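Long-range contacts in periplasmic binding protein/LacI transcriptional regulator (Alkaliphilus metalliredigens, PDB 3CTP), which probably regulates transcription as a DNA-binding repressor of the LacI family and binds beta-D-xylulofuranose: residues Q126-Y131 with H144-I149; E83-N88 with L289-I294; I152-Y157 with M313-I318. All blocks are in the same frame, centred on the assembly; numbering follows the deposited sequence.

Interaction 1: Q126-Y131 with H144-I149; sequences QCEDEY and HILDNI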
loop_
_atom_site.group_PDB
_atom_site.type_symbol
_atom_site.label_atom_id
_atom_site.label_comp_id
_atom_site.label_asym_id
_atom_site.label_seq_id
_atom_site.Cartn_x
_atom_site.Cartn_y
_atom_site.Cartn_z
ATOM N N GLN A 126 -14.335 14.905 -3.432
ATOM C CA GLN A 126 -14.297 16.292 -3.914
ATOM C C GLN A 126 -15.535 16.712 -4.707
ATOM O O GLN A 126 -15.612 17.837 -5.222
ATOM C CB GLN A 126 -13.040 16.544 -4.731
ATOM C CG GLN A 126 -11.789 16.377 -3.878
ATOM C CD GLN A 126 -10.539 16.743 -4.626
ATOM O OE1 GLN A 126 -10.564 17.583 -5.541
ATOM N NE2 GLN A 126 -9.429 16.125 -4.251
ATOM N N CYS A 127 -16.511 15.831 -4.798
ATOM C CA CYS A 127 -17.781 16.213 -5.428
ATOM C C CYS A 127 -18.832 16.682 -4.442
ATOM O O CYS A 127 -18.649 16.658 -3.220
ATOM C CB CYS A 127 -18.356 15.047 -6.201
ATOM S SG CYS A 127 -17.161 14.354 -7.336
ATOM N N GLU A 128 -19.955 17.097 -5.010
ATOM C CA GLU A 128 -21.092 17.539 -4.255
ATOM C C GLU A 128 -22.264 17.255 -5.177
ATOM O O GLU A 128 -22.946 16.250 -5.033
ATOM C CB GLU A 128 -20.952 19.038 -3.986
ATOM C CG GLU A 128 -22.144 19.684 -3.308
ATOM C CD GLU A 128 -21.789 21.020 -2.683
ATOM O OE1 GLU A 128 -20.582 21.274 -2.474
ATOM O OE2 GLU A 128 -22.715 21.815 -2.399
ATOM N N ASP A 129 -22.451 18.170 -6.124
ATOM C CA ASP A 129 -23.272 18.032 -7.329
ATOM C C ASP A 129 -23.627 16.630 -7.783
ATOM O O ASP A 129 -24.803 16.260 -7.880
ATOM C CB ASP A 129 -22.514 18.643 -8.517
ATOM C CG ASP A 129 -22.140 20.099 -8.306
ATOM O OD1 ASP A 129 -22.050 20.549 -7.140
ATOM O OD2 ASP A 129 -21.917 20.783 -9.334
ATOM N N GLU A 130 -22.589 15.888 -8.147
ATOM C CA GLU A 130 -22.735 14.603 -8.808
ATOM C C GLU A 130 -23.550 13.611 -8.001
ATOM O O GLU A 130 -24.144 12.688 -8.556
ATOM C CB GLU A 130 -21.360 14.010 -9.115
ATOM C CG GLU A 130 -20.660 14.666 -10.292
ATOM C CD GLU A 130 -20.492 16.165 -10.118
ATOM O OE1 GLU A 130 -20.386 16.631 -8.960
ATOM O OE2 GLU A 130 -20.438 16.875 -11.148
ATOM N N TYR A 131 -23.586 13.807 -6.688
ATOM C CA TYR A 131 -24.251 12.856 -5.810
ATOM C C TYR A 131 -25.745 13.103 -5.644
ATOM O O TYR A 131 -26.465 12.244 -5.122
ATOM C CB TYR A 131 -23.585 12.880 -4.439
ATOM C CG TYR A 131 -22.267 12.152 -4.436
ATOM C CD1 TYR A 131 -22.215 10.819 -4.123
ATOM C CD2 TYR A 131 -21.080 12.805 -4.760
ATOM C CE1 TYR A 131 -21.023 10.123 -4.107
ATOM C CE2 TYR A 131 -19.883 12.127 -4.736
ATOM C CZ TYR A 131 -19.870 10.774 -4.414
ATOM O OH TYR A 131 -18.707 10.040 -4.394
ATOM N N HIS A 144 -17.385 16.014 3.730
ATOM C CA HIS A 144 -18.838 16.137 3.625
ATOM C C HIS A 144 -19.223 16.305 2.170
ATOM O O HIS A 144 -18.616 17.089 1.450
ATOM C CB HIS A 144 -19.292 17.355 4.432
ATOM C CG HIS A 144 -19.170 17.150 5.909
ATOM N ND1 HIS A 144 -17.986 17.332 6.593
ATOM C CD2 HIS A 144 -20.074 16.728 6.828
ATOM C CE1 HIS A 144 -18.163 17.030 7.870
ATOM N NE2 HIS A 144 -19.420 16.661 8.039
ATOM N N ILE A 145 -20.284 15.629 1.745
ATOM C CA ILE A 145 -20.673 15.678 0.350
ATOM C C ILE A 145 -21.942 16.494 0.177
ATOM O O ILE A 145 -21.921 17.581 -0.434
ATOM C CB ILE A 145 -20.831 14.246 -0.186
ATOM C CG1 ILE A 145 -19.500 13.544 -0.038
ATOM C CG2 ILE A 145 -21.188 14.275 -1.686
ATOM C CD1 ILE A 145 -19.501 12.121 -0.611
ATOM N N LEU A 146 -23.023 15.988 0.742
ATOM C CA LEU A 146 -24.290 16.715 0.739
ATOM C C LEU A 146 -24.902 16.539 2.108
ATOM O O LEU A 146 -24.548 15.600 2.831
ATOM C CB LEU A 146 -25.229 16.128 -0.291
ATOM C CG LEU A 146 -24.847 16.268 -1.767
ATOM C CD1 LEU A 146 -25.749 15.389 -2.617
ATOM C CD2 LEU A 146 -24.918 17.731 -2.244
ATOM N N ASP A 147 -25.841 17.417 2.453
ATOM C CA ASP A 147 -26.381 17.398 3.797
ATOM C C ASP A 147 -27.172 16.118 4.066
ATOM O O ASP A 147 -27.480 15.801 5.229
ATOM C CB ASP A 147 -27.277 18.626 4.004
ATOM C CG ASP A 147 -26.489 19.917 3.982
ATOM O OD1 ASP A 147 -25.258 19.847 4.144
ATOM O OD2 ASP A 147 -27.085 20.996 3.790
ATOM N N ASN A 148 -27.508 15.375 3.017
ATOM C CA ASN A 148 -28.274 14.160 3.237
ATOM C C ASN A 148 -27.445 12.885 3.139
ATOM O O ASN A 148 -27.996 11.804 3.036
ATOM C CB ASN A 148 -29.520 14.092 2.343
ATOM C CG ASN A 148 -29.185 13.921 0.891
ATOM O OD1 ASN A 148 -28.058 14.171 0.465
ATOM N ND2 ASN A 148 -30.179 13.509 0.102
ATOM N N ILE A 149 -26.116 13.024 3.253
ATOM C CA ILE A 149 -25.196 11.864 3.266
ATOM C C ILE A 149 -24.403 11.880 4.570
ATOM O O ILE A 149 -23.801 12.895 4.921
ATOM C CB ILE A 149 -24.236 11.929 2.056
ATOM C CG1 ILE A 149 -25.043 11.718 0.761
ATOM C CG2 ILE A 149 -23.092 10.896 2.189
ATOM C CD1 ILE A 149 -24.219 12.010 -0.503
#
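I145 lies over the Y131 ring, its CD1 above the face and its CG2 on the same side but out past the rim at CD2. I145 CD1 sits 4.2 Å from the centroid of the Y131 ring and 15° off the ring normal, a CH-pi contact displaced toward CE2 and CZ. I145 CG2 comes 3.4 Å from Y131 CD2. At chi1 -60° CG2 is anti to the backbone N, which puts it beside the rim; the extended CG1 branch carries CD1 over the face. At the edge of the ring, in its plane, are C127 CB and E128 O from its own loop.

Beside the ring the contact continues through L146. L146 CD1 packs against Y131 CB at 3.8 Å, while L146 CD2 meets the aliphatic part of E128, 3.6 Å from E128 CG. I149 touches more lightly, with its CD1 4.1 Å from Y131 CB. The type I turn from L146 to I149, with I149 N bonded to L146 O at 3.0 Å, brings these two side chains back to the same partner.

The phenol hydroxyl of Y131 is hydrogen-bonded to E105 on helix 102-114, which ties down the far end of the ring. An alanine in place of Y131 would probably leave I145 CD1 without the ring face beneath it and E105 without its phenol partner.

Y131 and I145 both touch A122; Y131 also touches V138, and I145 touches A140. The two loops follow the neighbouring parallel strands 119-123 and 138-141, just after the pocket residues R124 and E142. Loops leaving the C-terminal ends of adjacent strands in this way are typical of the parallel alpha/beta fold of periplasmic binding protein domains.

Interaction 2: E83-N88 with L289-I294; sequences EEYAKN and LAYTII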
loop_
_atom_site.group_PDB
_atom_site.type_symbol
_atom_site.label_atom_id
_atom_site.label_comp_id
_atom_site.label_asym_id
_atom_site.label_seq_id
_atom_site.Cartn_x
_atom_site.Cartn_y
_atom_site.Cartn_z
ATOM N N GLU A 83 -13.670 -4.556 4.070
ATOM C CA GLU A 83 -14.071 -5.776 3.369
ATOM C C GLU A 83 -14.546 -6.840 4.360
ATOM O O GLU A 83 -15.543 -7.527 4.118
ATOM C CB GLU A 83 -12.946 -6.316 2.475
ATOM C CG GLU A 83 -13.364 -7.634 1.803
ATOM C CD GLU A 83 -13.048 -7.699 0.328
ATOM O OE1 GLU A 83 -12.557 -6.700 -0.248
ATOM O OE2 GLU A 83 -13.332 -8.764 -0.267
ATOM N N GLU A 84 -13.868 -6.951 5.490
ATOM C CA GLU A 84 -14.270 -7.932 6.521
ATOM C C GLU A 84 -15.660 -7.640 7.056
ATOM O O GLU A 84 -16.507 -8.551 7.187
ATOM C CB GLU A 84 -13.287 -7.909 7.694
ATOM C CG GLU A 84 -11.902 -8.419 7.345
ATOM C CD GLU A 84 -11.810 -9.951 7.257
ATOM O OE1 GLU A 84 -12.814 -10.674 7.510
ATOM O OE2 GLU A 84 -10.695 -10.422 6.964
ATOM N N TYR A 85 -15.892 -6.382 7.434
ATOM C CA TYR A 85 -17.202 -6.028 7.942
ATOM C C TYR A 85 -18.294 -6.154 6.893
ATOM O O TYR A 85 -19.432 -6.528 7.221
ATOM C CB TYR A 85 -17.204 -4.648 8.607
ATOM C CG TYR A 85 -16.527 -4.649 9.955
ATOM C CD1 TYR A 85 -15.240 -4.205 10.098
ATOM C CD2 TYR A 85 -17.189 -5.130 11.092
ATOM C CE1 TYR A 85 -14.603 -4.205 11.337
ATOM C CE2 TYR A 85 -16.548 -5.132 12.349
ATOM C CZ TYR A 85 -15.254 -4.677 12.446
ATOM O OH TYR A 85 -14.586 -4.667 13.660
ATOM N N ALA A 86 -17.979 -5.838 5.635
ATOM C CA ALA A 86 -18.958 -6.011 4.552
ATOM C C ALA A 86 -19.308 -7.484 4.391
ATOM O O ALA A 86 -20.469 -7.844 4.241
ATOM C CB ALA A 86 -18.357 -5.492 3.238
ATOM N N LYS A 87 -18.289 -8.333 4.434
ATOM C CA LYS A 87 -18.512 -9.773 4.323
ATOM C C LYS A 87 -19.442 -10.277 5.438
ATOM O O LYS A 87 -20.314 -11.128 5.181
ATOM C CB LYS A 87 -17.170 -10.500 4.340
ATOM C CG LYS A 87 -17.321 -12.023 4.276
ATOM C CD LYS A 87 -15.968 -12.687 3.997
ATOM C CE LYS A 87 -15.102 -12.642 5.234
ATOM N NZ LYS A 87 -13.722 -13.164 4.951
ATOM N N ASN A 88 -19.266 -9.785 6.660
ATOM C CA ASN A 88 -20.163 -10.193 7.753
ATOM C C ASN A 88 -21.632 -9.911 7.423
ATOM O O ASN A 88 -22.537 -10.607 7.917
ATOM C CB ASN A 88 -19.815 -9.449 9.041
ATOM C CG ASN A 88 -18.458 -9.820 9.583
ATOM O OD1 ASN A 88 -17.785 -10.698 9.051
ATOM N ND2 ASN A 88 -18.047 -9.149 10.653
ATOM N N LEU A 289 -13.985 2.566 12.689
ATOM C CA LEU A 289 -14.399 3.309 11.491
ATOM C C LEU A 289 -15.056 2.369 10.491
ATOM O O LEU A 289 -16.114 2.678 9.939
ATOM C CB LEU A 289 -13.189 3.956 10.817
ATOM C CG LEU A 289 -12.588 5.125 11.593
ATOM C CD1 LEU A 289 -11.181 5.419 11.050
ATOM C CD2 LEU A 289 -13.486 6.378 11.470
ATOM N N ALA A 290 -14.415 1.220 10.243
ATOM C CA ALA A 290 -14.929 0.286 9.242
ATOM C C ALA A 290 -16.263 -0.289 9.672
ATOM O O ALA A 290 -17.196 -0.409 8.878
ATOM C CB ALA A 290 -13.890 -0.848 9.024
ATOM N N TYR A 291 -16.354 -0.692 10.939
ATOM C CA TYR A 291 -17.606 -1.188 11.475
ATOM C C TYR A 291 -18.726 -0.176 11.262
ATOM O O TYR A 291 -19.833 -0.518 10.795
ATOM C CB TYR A 291 -17.456 -1.493 12.983
ATOM C CG TYR A 291 -18.772 -1.759 13.687
ATOM C CD1 TYR A 291 -19.344 -3.007 13.656
ATOM C CD2 TYR A 291 -19.434 -0.746 14.369
ATOM C CE1 TYR A 291 -20.567 -3.254 14.282
ATOM C CE2 TYR A 291 -20.652 -0.989 15.018
ATOM C CZ TYR A 291 -21.197 -2.246 14.963
ATOM O OH TYR A 291 -22.394 -2.502 15.605
ATOM N N THR A 292 -18.441 1.071 11.602
ATOM C CA THR A 292 -19.451 2.126 11.576
ATOM C C THR A 292 -19.893 2.422 10.146
ATOM O O THR A 292 -21.066 2.563 9.866
ATOM C CB THR A 292 -18.889 3.371 12.276
ATOM O OG1 THR A 292 -18.649 3.016 13.647
ATOM C CG2 THR A 292 -19.875 4.560 12.216
ATOM N N ILE A 293 -18.919 2.512 9.235
ATOM C CA ILE A 293 -19.234 2.817 7.851
ATOM C C ILE A 293 -20.173 1.742 7.302
ATOM O O ILE A 293 -21.189 2.046 6.652
ATOM C CB ILE A 293 -17.925 2.844 7.038
ATOM C CG1 ILE A 293 -17.095 4.089 7.383
ATOM C CG2 ILE A 293 -18.186 2.705 5.549
ATOM C CD1 ILE A 293 -15.643 4.060 6.839
ATOM N N ILE A 294 -19.844 0.471 7.564
ATOM C CA ILE A 294 -20.675 -0.604 7.031
ATOM C C ILE A 294 -22.043 -0.659 7.735
ATOM O O ILE A 294 -23.082 -0.832 7.094
ATOM C CB ILE A 294 -19.929 -1.927 7.140
ATOM C CG1 ILE A 294 -18.793 -1.937 6.119
ATOM C CG2 ILE A 294 -20.892 -3.105 6.933
ATOM C CD1 ILE A 294 -19.251 -1.878 4.663
#
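Y85 lays the face of its ring on the backbone of helix 286-302, and this is the tight part of the contact. Y291 CA stands 3.8 Å above the plane of the Y85 ring, over its centre. Next to it, Y291 CB is 4.0 Å from the centroid of the Y85 ring and 17° off the normal, a CH-pi contact. A290 CB adds a methyl group 3.8 Å from Y85 CD1. The Y85 ring comes to this position with CG anti to its carbonyl carbon, chi1 -74°. Its hydroxyl is hydrogen-bonded to E287, one turn earlier on the opposing helix.

I294 fills the deeper, buried side. Its CG1 branch runs between Y85 and A86, and I294 CD1 rests 4.0 Å from A86 CB. Its CG2 turns to the backbone, 3.7 Å from Y85 O. The axes of the two short helical segments approach to 8.9 Å, with a signed crossing angle of -41°. A small residue at A86 is consistent with this spacing. Helices 73-88 and 286-302 are neighbours in the alpha/beta fold of the sugar-binding domain, although 200 residues separate these segments. I293 and I294 continue from here onto I121 of the central sheet.

Toward solvent less surface is shared. Y291 is exposed and offers an edge rather than a face: its ring is turned steeply against that of Y85 in an offset edge-to-face pair, centroids 5.8 Å apart. Y291 CD1 reaches Y85 CE2 at 3.7 Å, so the rings meet at one corner. Farther round helix 73-88, K87 and E84 form a long salt bridge within their own helix. E83 points away from helix 286-302, and its OE2 is hydrogen-bonded to Y108 of the second subunit.

Interaction 3: I152-Y157 with M313-I318; sequences ISSDNY and MEVKLI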
loop_
_atom_site.group_PDB
_atom_site.type_symbol
_atom_site.label_atom_id
_atom_site.label_comp_id
_atom_site.label_asym_id
_atom_site.label_seq_id
_atom_site.Cartn_x
_atom_site.Cartn_y
_atom_site.Cartn_z
ATOM N N ILE A 152 -18.520 9.879 8.180
ATOM C CA ILE A 152 -17.848 9.202 9.278
ATOM C C ILE A 152 -16.385 9.664 9.245
ATOM O O ILE A 152 -15.774 9.735 8.178
ATOM C CB ILE A 152 -17.879 7.650 9.066
ATOM C CG1 ILE A 152 -19.321 7.099 8.981
ATOM C CG2 ILE A 152 -17.133 6.923 10.190
ATOM C CD1 ILE A 152 -19.949 7.080 7.514
ATOM N N SER A 153 -15.812 9.945 10.399
ATOM C CA SER A 153 -14.432 10.395 10.431
ATOM C C SER A 153 -13.807 10.081 11.760
ATOM O O SER A 153 -14.527 9.739 12.692
ATOM C CB SER A 153 -14.423 11.897 10.194
ATOM O OG SER A 153 -13.093 12.378 10.096
ATOM N N SER A 154 -12.474 10.164 11.864
ATOM C CA SER A 154 -11.856 10.177 13.183
ATOM C C SER A 154 -11.952 11.586 13.765
ATOM O O SER A 154 -12.291 12.524 13.058
ATOM C CB SER A 154 -10.384 9.771 13.121
ATOM O OG SER A 154 -10.236 8.408 12.695
ATOM N N ASP A 155 -11.626 11.728 15.048
ATOM C CA ASP A 155 -11.648 13.034 15.707
ATOM C C ASP A 155 -10.384 13.806 15.371
ATOM O O ASP A 155 -9.449 13.930 16.160
ATOM C CB ASP A 155 -11.811 12.825 17.222
ATOM C CG ASP A 155 -12.040 14.104 17.968
ATOM O OD1 ASP A 155 -12.043 15.201 17.350
ATOM O OD2 ASP A 155 -12.173 13.980 19.208
ATOM N N ASN A 156 -10.360 14.324 14.158
ATOM C CA ASN A 156 -9.129 14.934 13.660
ATOM C C ASN A 156 -8.746 16.239 14.354
ATOM O O ASN A 156 -7.554 16.541 14.518
ATOM C CB ASN A 156 -9.295 15.110 12.154
ATOM C CG ASN A 156 -9.201 13.772 11.445
ATOM O OD1 ASN A 156 -8.214 13.051 11.625
ATOM N ND2 ASN A 156 -10.257 13.404 10.696
ATOM N N TYR A 157 -9.743 17.000 14.790
ATOM C CA TYR A 157 -9.442 18.237 15.483
ATOM C C TYR A 157 -8.716 17.932 16.791
ATOM O O TYR A 157 -7.637 18.477 17.082
ATOM C CB TYR A 157 -10.727 19.041 15.762
ATOM C CG TYR A 157 -10.406 20.260 16.584
ATOM C CD1 TYR A 157 -9.970 21.444 15.981
ATOM C CD2 TYR A 157 -10.465 20.211 17.973
ATOM C CE1 TYR A 157 -9.636 22.557 16.741
ATOM C CE2 TYR A 157 -10.115 21.306 18.734
ATOM C CZ TYR A 157 -9.703 22.474 18.116
ATOM O OH TYR A 157 -9.326 23.554 18.899
ATOM N N MET A 313 -15.112 9.217 15.476
ATOM C CA MET A 313 -14.496 8.209 16.349
ATOM C C MET A 313 -13.274 8.743 17.106
ATOM O O MET A 313 -12.455 9.485 16.574
ATOM C CB MET A 313 -14.025 6.951 15.555
ATOM C CG MET A 313 -15.052 6.136 14.767
ATOM S SD MET A 313 -16.441 5.456 15.734
ATOM C CE MET A 313 -17.443 6.671 15.025
ATOM N N GLU A 314 -13.135 8.313 18.356
ATOM C CA GLU A 314 -12.082 8.791 19.232
ATOM C C GLU A 314 -10.701 8.352 18.750
ATOM O O GLU A 314 -10.509 7.204 18.318
ATOM C CB GLU A 314 -12.341 8.192 20.632
ATOM C CG GLU A 314 -11.333 8.556 21.704
ATOM C CD GLU A 314 -11.693 7.970 23.070
ATOM O OE1 GLU A 314 -12.735 7.296 23.177
ATOM O OE2 GLU A 314 -10.918 8.170 24.028
ATOM N N VAL A 315 -9.735 9.264 18.896
ATOM C CA VAL A 315 -8.320 8.988 18.601
ATOM C C VAL A 315 -7.503 8.958 19.887
ATOM O O VAL A 315 -7.962 9.414 20.943
ATOM C CB VAL A 315 -7.721 10.042 17.628
ATOM C CG1 VAL A 315 -8.496 9.984 16.305
ATOM C CG2 VAL A 315 -7.800 11.424 18.226
ATOM N N LYS A 316 -6.299 8.414 19.801
ATOM C CA LYS A 316 -5.425 8.398 20.967
ATOM C C LYS A 316 -3.969 8.443 20.552
ATOM O O LYS A 316 -3.602 7.991 19.464
ATOM C CB LYS A 316 -5.670 7.140 21.777
ATOM C CG LYS A 316 -5.265 5.907 21.056
ATOM C CD LYS A 316 -5.649 4.631 21.808
ATOM C CE LYS A 316 -5.206 3.423 20.980
ATOM N NZ LYS A 316 -6.154 2.268 21.095
ATOM N N LEU A 317 -3.140 8.983 21.438
ATOM C CA LEU A 317 -1.708 9.085 21.187
ATOM C C LEU A 317 -1.034 7.724 21.312
ATOM O O LEU A 317 -1.299 6.979 22.278
ATOM C CB LEU A 317 -1.112 10.035 22.226
ATOM C CG LEU A 317 0.404 10.108 22.248
ATOM C CD1 LEU A 317 0.839 10.861 21.004
ATOM C CD2 LEU A 317 0.829 10.861 23.503
ATOM N N ILE A 318 -0.178 7.393 20.341
ATOM C CA ILE A 318 0.634 6.169 20.405
ATOM C C ILE A 318 2.094 6.615 20.492
ATOM O O ILE A 318 2.658 7.125 19.512
ATOM C CB ILE A 318 0.459 5.298 19.142
ATOM C CG1 ILE A 318 -1.018 5.005 18.876
ATOM C CG2 ILE A 318 1.316 4.008 19.242
ATOM C CD1 ILE A 318 -1.693 4.195 19.939
HETATM O O HOH W 1 -10.661 11.812 20.242
#
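M313 O accepts a 2.8 Å hydrogen bond from D155 N, the shorter of two backbone bonds between these segments. The N-H...O angle is 132°, and the donor is tilted 18° from the carbonyl plane. S154 CA adds a CA-H...O contact to M313 O at 3.5 Å. The N of the same residue, M313 N, donates to S153 O at 2.9 Å and more nearly straight, at 164°. Together the two bonds make a parallel beta bridge between S154 and M313.

Past the bridge the two chain segments diverge, and a water joins them. D155 OD2 accepts from this water at 2.8 Å, and V315 N donates to it at 3.0 Å. D155 OD2 is also hydrogen-bonded to N158. D155 is the N-cap residue of helix 156-169, its side chain capping a backbone N there.

V315 packs with both methyls. Its CG1 is 3.7 Å from S154 CB, and its CG2 is 3.6 Å from D155 O. S154 OG is hydrogen-bonded to Q284, and N156 to R190; both partners line the xylulofuranose pocket.

Here the chain leaves one sheet and starts a helix of the other subdomain, as at the hinge of periplasmic binding proteins. Two backbone bonds, a water bridge and the N-cap make this exit from the sheet depend mainly on polar contacts to the backbone.

How the interactions relate
Interactions 2 and 3 touch directly: L289 of 289-294 packs on S154 and M313, and T292 lies against M313 SD. Helix 286-302 and strand 311-318, which supply their second segments, follow each other in the chain. Interaction 1 is apart from both, about 23 Å from interaction 3 between centres, although its segment 144-149 leads soon into strand 151-154. Interaction 1 is a partly buried contact between loops at the C-terminal ends of two inner strands. Interaction 2 is a more buried helix pair. Both join by apolar and ring contacts. Interaction 3, nearest the ligand and the centre of the chain, is instead held by backbone hydrogen bonds and a water.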